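Local coordinates for protein beta-Ala-His dipeptidase (Homo sapiens, PDB 3DLJ) that hydrolyses Xaa-His dipeptides, above all carnosine and anserine, as a secreted zinc-dependent dipeptidase of the M20 family that works with two zinc ions per subunit, at residues 116-119 / 124-127; 444-449 / 475-480. One frame throughout, in Å; residues are numbered along the deposited sequence.

Both contacts belong to the same M20 peptidase family region, and they follow one another along the chain: 116-119 / 124-127 is complete long before 444-449 / 475-480 begins. Their centres lie about 30 Å apart and their nearest atoms about 16 Å, so neither touches the other. Both connect to the six-stranded mixed sheet. Contact 1 folds up the loop that follows strand 104-110, an inner strand of that sheet, whereas contact 2 packs Val444 of outermost strand 444-445, and Ile446 just after it, against helix 464-482. A bound zinc ion lies about 12 Å from the Ala116 side chain, and one lies about 13 Å from that of Ile446; neither contact supplies a metal ligand.

Contact 1. Residues 116-119 / 124-127; sequences ADRG and TDPY
Arg118 lays its guanidinium flat over the peptide link between Thr124 and Asp125, with the carbonyl carbon of Thr124 and the backbone N of Asp125 both over the centre of one face. Its CG stands anti to the backbone N (chi1 -167°) and the chain runs extended to NE, which carries the planar group along the facing backbone. On the way Arg118 CB passes Pro126 CD at 3.9 Å. The carboxylate of Asp125 is not its salt-bridge partner: Arg118 NH1 and Asp125 OD2 stay 4.5 Å apart, although the opposite charges probably still attract. Asp125 instead uses OD1 to accept from the backbone N of Tyr127, two residues on (3.1 Å, N-H...O 162°), the N-H arriving from above the carboxylate plane. This is an Asx turn, lying in the loop between strands 104-110 and 130-132. Pro126, inside that turn, presses its CB on Ala116 CB at 3.5 Å, tight for two carbons. Beside them the Tyr127 ring brings CE1 to 4.1 Å from Ala116 CB, and a water in the plane of the ring joins Tyr127 OH (2.6 Å) to the backbone N of Ala116 (3.0 Å). A phenylalanine in place of Tyr127 would probably leave that water without its phenolic partner and the Ala116 amide less firmly bridged. Arg139 touches the side chains of both Ala116 and Tyr127, and its backbone is hydrogen-bonded to that of Pro126.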
# COMPACT_ATOMS: atom_id res chain seq x y z
N ALA A 116 -12.22 8.75 -2.51
CA ALA A 116 -12.46 9.57 -1.34
C ALA A 116 -13.75 10.33 -1.53
O ALA A 116 -13.87 11.21 -2.41
CB ALA A 116 -11.31 10.52 -1.12
N ASP A 117 -14.74 10.00 -0.73
CA ASP A 117 -15.94 10.80 -0.69
C ASP A 117 -15.94 11.53 0.62
O ASP A 117 -15.70 10.93 1.67
CB ASP A 117 -17.19 9.94 -0.86
CG ASP A 117 -17.53 9.69 -2.34
OD1 ASP A 117 -16.74 10.10 -3.24
OD2 ASP A 117 -18.60 9.09 -2.61
N ARG A 118 -16.20 12.83 0.57
CA ARG A 118 -16.26 13.65 1.78
C ARG A 118 -17.31 13.16 2.78
O ARG A 118 -17.10 13.21 3.99
CB ARG A 118 -16.49 15.10 1.40
CG ARG A 118 -16.27 16.01 2.55
CD ARG A 118 -16.28 17.43 2.09
NE ARG A 118 -15.97 18.26 3.23
CZ ARG A 118 -15.57 19.52 3.16
NH1 ARG A 118 -15.43 20.11 1.97
NH2 ARG A 118 -15.30 20.17 4.29
N GLY A 119 -18.43 12.65 2.26
CA GLY A 119 -19.46 12.03 3.11
C GLY A 119 -19.03 10.80 3.88
O GLY A 119 -19.73 10.36 4.81
N THR A 124 -12.15 17.57 6.04
CA THR A 124 -11.67 18.48 5.01
C THR A 124 -12.12 17.94 3.67
O THR A 124 -12.57 16.79 3.56
CB THR A 124 -10.12 18.60 5.02
OG1 THR A 124 -9.54 17.31 4.76
CG2 THR A 124 -9.60 19.15 6.35
N ASP A 125 -12.03 18.76 2.64
CA ASP A 125 -12.25 18.30 1.28
C ASP A 125 -11.06 17.39 0.89
O ASP A 125 -9.92 17.87 0.83
CB ASP A 125 -12.40 19.51 0.35
CG ASP A 125 -12.64 19.12 -1.09
OD1 ASP A 125 -12.30 17.99 -1.47
OD2 ASP A 125 -13.15 19.95 -1.87
N PRO A 126 -11.31 16.08 0.65
CA PRO A 126 -10.23 15.10 0.40
C PRO A 126 -9.22 15.50 -0.68
O PRO A 126 -8.08 15.09 -0.62
CB PRO A 126 -11.00 13.83 -0.04
CG PRO A 126 -12.39 14.24 -0.26
CD PRO A 126 -12.64 15.45 0.59
N TYR A 127 -9.67 16.30 -1.64
CA TYR A 127 -8.86 16.70 -2.78
C TYR A 127 -8.34 18.14 -2.70
O TYR A 127 -7.80 18.68 -3.67
CB TYR A 127 -9.61 16.43 -4.09
CG TYR A 127 -9.80 14.95 -4.35
CD1 TYR A 127 -11.08 14.34 -4.24
CD2 TYR A 127 -8.71 14.14 -4.65
CE1 TYR A 127 -11.25 12.97 -4.46
CE2 TYR A 127 -8.87 12.76 -4.87
CZ TYR A 127 -10.12 12.18 -4.76
OH TYR A 127 -10.23 10.84 -4.99
O HOH W 1 -12.53 9.64 -5.37

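Contact 2. Residues 444-449 / 475-480; sequences VLIPLG and AAFFLE
Ile446 and Phe477 meet in a CH-pi contact: the terminal methyl CD1 of Ile446 sits 4.0 Å from the centroid of the Phe477 ring, only 8° off its normal. The methyl is therefore almost centred on the ring face, nearly as far from CZ (4.0 Å) as from CE1 and CE2 (both 4.1 Å). Two torsions bring this about. Ile446 swings CG1 anti to its carbonyl carbon (chi1 -47°) and extends CD1 straight on from there, while Phe477 holds CG anti to the backbone N (chi1 179°), which places its ring where one face meets the Ile446 methyl. The reach is long, for the CA atoms of Ile446 and Phe477 are 10.3 Å apart and the backbones stay well separated.

The other contact is plain apolar packing. Val444 CG1 comes up to Phe477 CZ at 4.2 Å, oblique to the ring. Val444 and Ile446, two residues apart, thus both touch one aromatic side chain, and all three residues are buried.

Among the neighbouring elements, strand 201-204 pairs with 444-445 through backbone hydrogen bonds, and its Val203 touches Val444, Ile446 and Phe477. Helix 403-416 adds Ala407 and Ala411 against Phe477. The ring is thereby packed where helix 464-482, helix 403-416 and the 444-445 edge of the six-stranded sheet come together.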
# COMPACT_ATOMS: atom_id res chain seq x y z
N VAL A 444 14.40 -2.14 -2.05
CA VAL A 444 14.50 -1.56 -0.70
C VAL A 444 13.26 -0.70 -0.39
O VAL A 444 12.90 0.20 -1.15
CB VAL A 444 15.82 -0.74 -0.51
CG1 VAL A 444 15.99 0.30 -1.61
CG2 VAL A 444 15.86 -0.06 0.87
N LEU A 445 12.62 -0.99 0.73
CA LEU A 445 11.46 -0.20 1.13
C LEU A 445 11.83 0.89 2.12
O LEU A 445 12.18 0.62 3.27
CB LEU A 445 10.32 -1.08 1.69
CG LEU A 445 9.88 -2.29 0.87
CD1 LEU A 445 8.87 -3.04 1.69
CD2 LEU A 445 9.29 -1.89 -0.46
N ILE A 446 11.74 2.14 1.67
CA ILE A 446 12.02 3.30 2.51
C ILE A 446 10.72 4.04 2.85
O ILE A 446 10.24 4.84 2.07
CB ILE A 446 13.05 4.26 1.85
CG1 ILE A 446 14.25 3.45 1.30
CG2 ILE A 446 13.51 5.31 2.85
CD1 ILE A 446 15.31 4.27 0.56
N PRO A 447 10.16 3.77 4.04
CA PRO A 447 8.92 4.40 4.44
C PRO A 447 9.13 5.89 4.72
O PRO A 447 10.11 6.24 5.36
CB PRO A 447 8.53 3.63 5.72
CG PRO A 447 9.83 3.05 6.25
CD PRO A 447 10.72 2.85 5.06
N LEU A 448 8.24 6.75 4.21
CA LEU A 448 8.23 8.18 4.58
C LEU A 448 7.05 8.53 5.49
O LEU A 448 7.09 9.54 6.21
CB LEU A 448 8.20 9.10 3.35
CG LEU A 448 9.43 9.29 2.44
CD1 LEU A 448 9.36 10.65 1.73
CD2 LEU A 448 10.68 9.18 3.24
N GLY A 449 6.03 7.68 5.49
CA GLY A 449 4.83 7.94 6.26
C GLY A 449 4.93 7.70 7.75
O GLY A 449 5.71 6.87 8.21
N ALA A 475 17.85 12.58 -0.97
CA ALA A 475 19.10 13.26 -1.40
C ALA A 475 20.39 12.57 -0.86
O ALA A 475 21.30 12.23 -1.63
CB ALA A 475 19.06 14.73 -0.99
N ALA A 476 20.44 12.34 0.45
CA ALA A 476 21.54 11.61 1.08
C ALA A 476 21.74 10.20 0.46
O ALA A 476 22.89 9.73 0.29
CB ALA A 476 21.32 11.51 2.59
N PHE A 477 20.62 9.55 0.15
CA PHE A 477 20.58 8.18 -0.34
C PHE A 477 21.21 8.05 -1.72
O PHE A 477 21.97 7.10 -1.97
CB PHE A 477 19.13 7.68 -0.31
CG PHE A 477 18.95 6.27 -0.80
CD1 PHE A 477 19.41 5.18 -0.06
CD2 PHE A 477 18.30 6.02 -2.01
CE1 PHE A 477 19.22 3.87 -0.50
CE2 PHE A 477 18.12 4.71 -2.46
CZ PHE A 477 18.58 3.63 -1.70
N PHE A 478 20.91 9.01 -2.61
CA PHE A 478 21.56 9.07 -3.93
C PHE A 478 23.07 8.91 -3.77
O PHE A 478 23.72 8.14 -4.50
CB PHE A 478 21.29 10.39 -4.67
CG PHE A 478 19.84 10.64 -4.98
CD1 PHE A 478 19.41 11.94 -5.27
CD2 PHE A 478 18.91 9.62 -4.96
CE1 PHE A 478 18.08 12.21 -5.54
CE2 PHE A 478 17.57 9.89 -5.23
CZ PHE A 478 17.16 11.19 -5.52
N LEU A 479 23.61 9.66 -2.80
CA LEU A 479 25.03 9.73 -2.54
C LEU A 479 25.55 8.40 -1.98
O LEU A 479 26.62 7.94 -2.37
CB LEU A 479 25.33 10.91 -1.61
CG LEU A 479 26.78 11.36 -1.42
CD1 LEU A 479 27.40 11.88 -2.72
CD2 LEU A 479 26.86 12.44 -0.33
N GLU A 480 24.77 7.76 -1.12
CA GLU A 480 25.16 6.49 -0.53
C GLU A 480 25.20 5.33 -1.53
O GLU A 480 26.09 4.49 -1.49
CB GLU A 480 24.26 6.15 0.67
CG GLU A 480 24.47 7.07 1.87
CD GLU A 480 25.79 6.81 2.60
OE1 GLU A 480 26.50 5.83 2.26
OE2 GLU A 480 26.11 7.59 3.52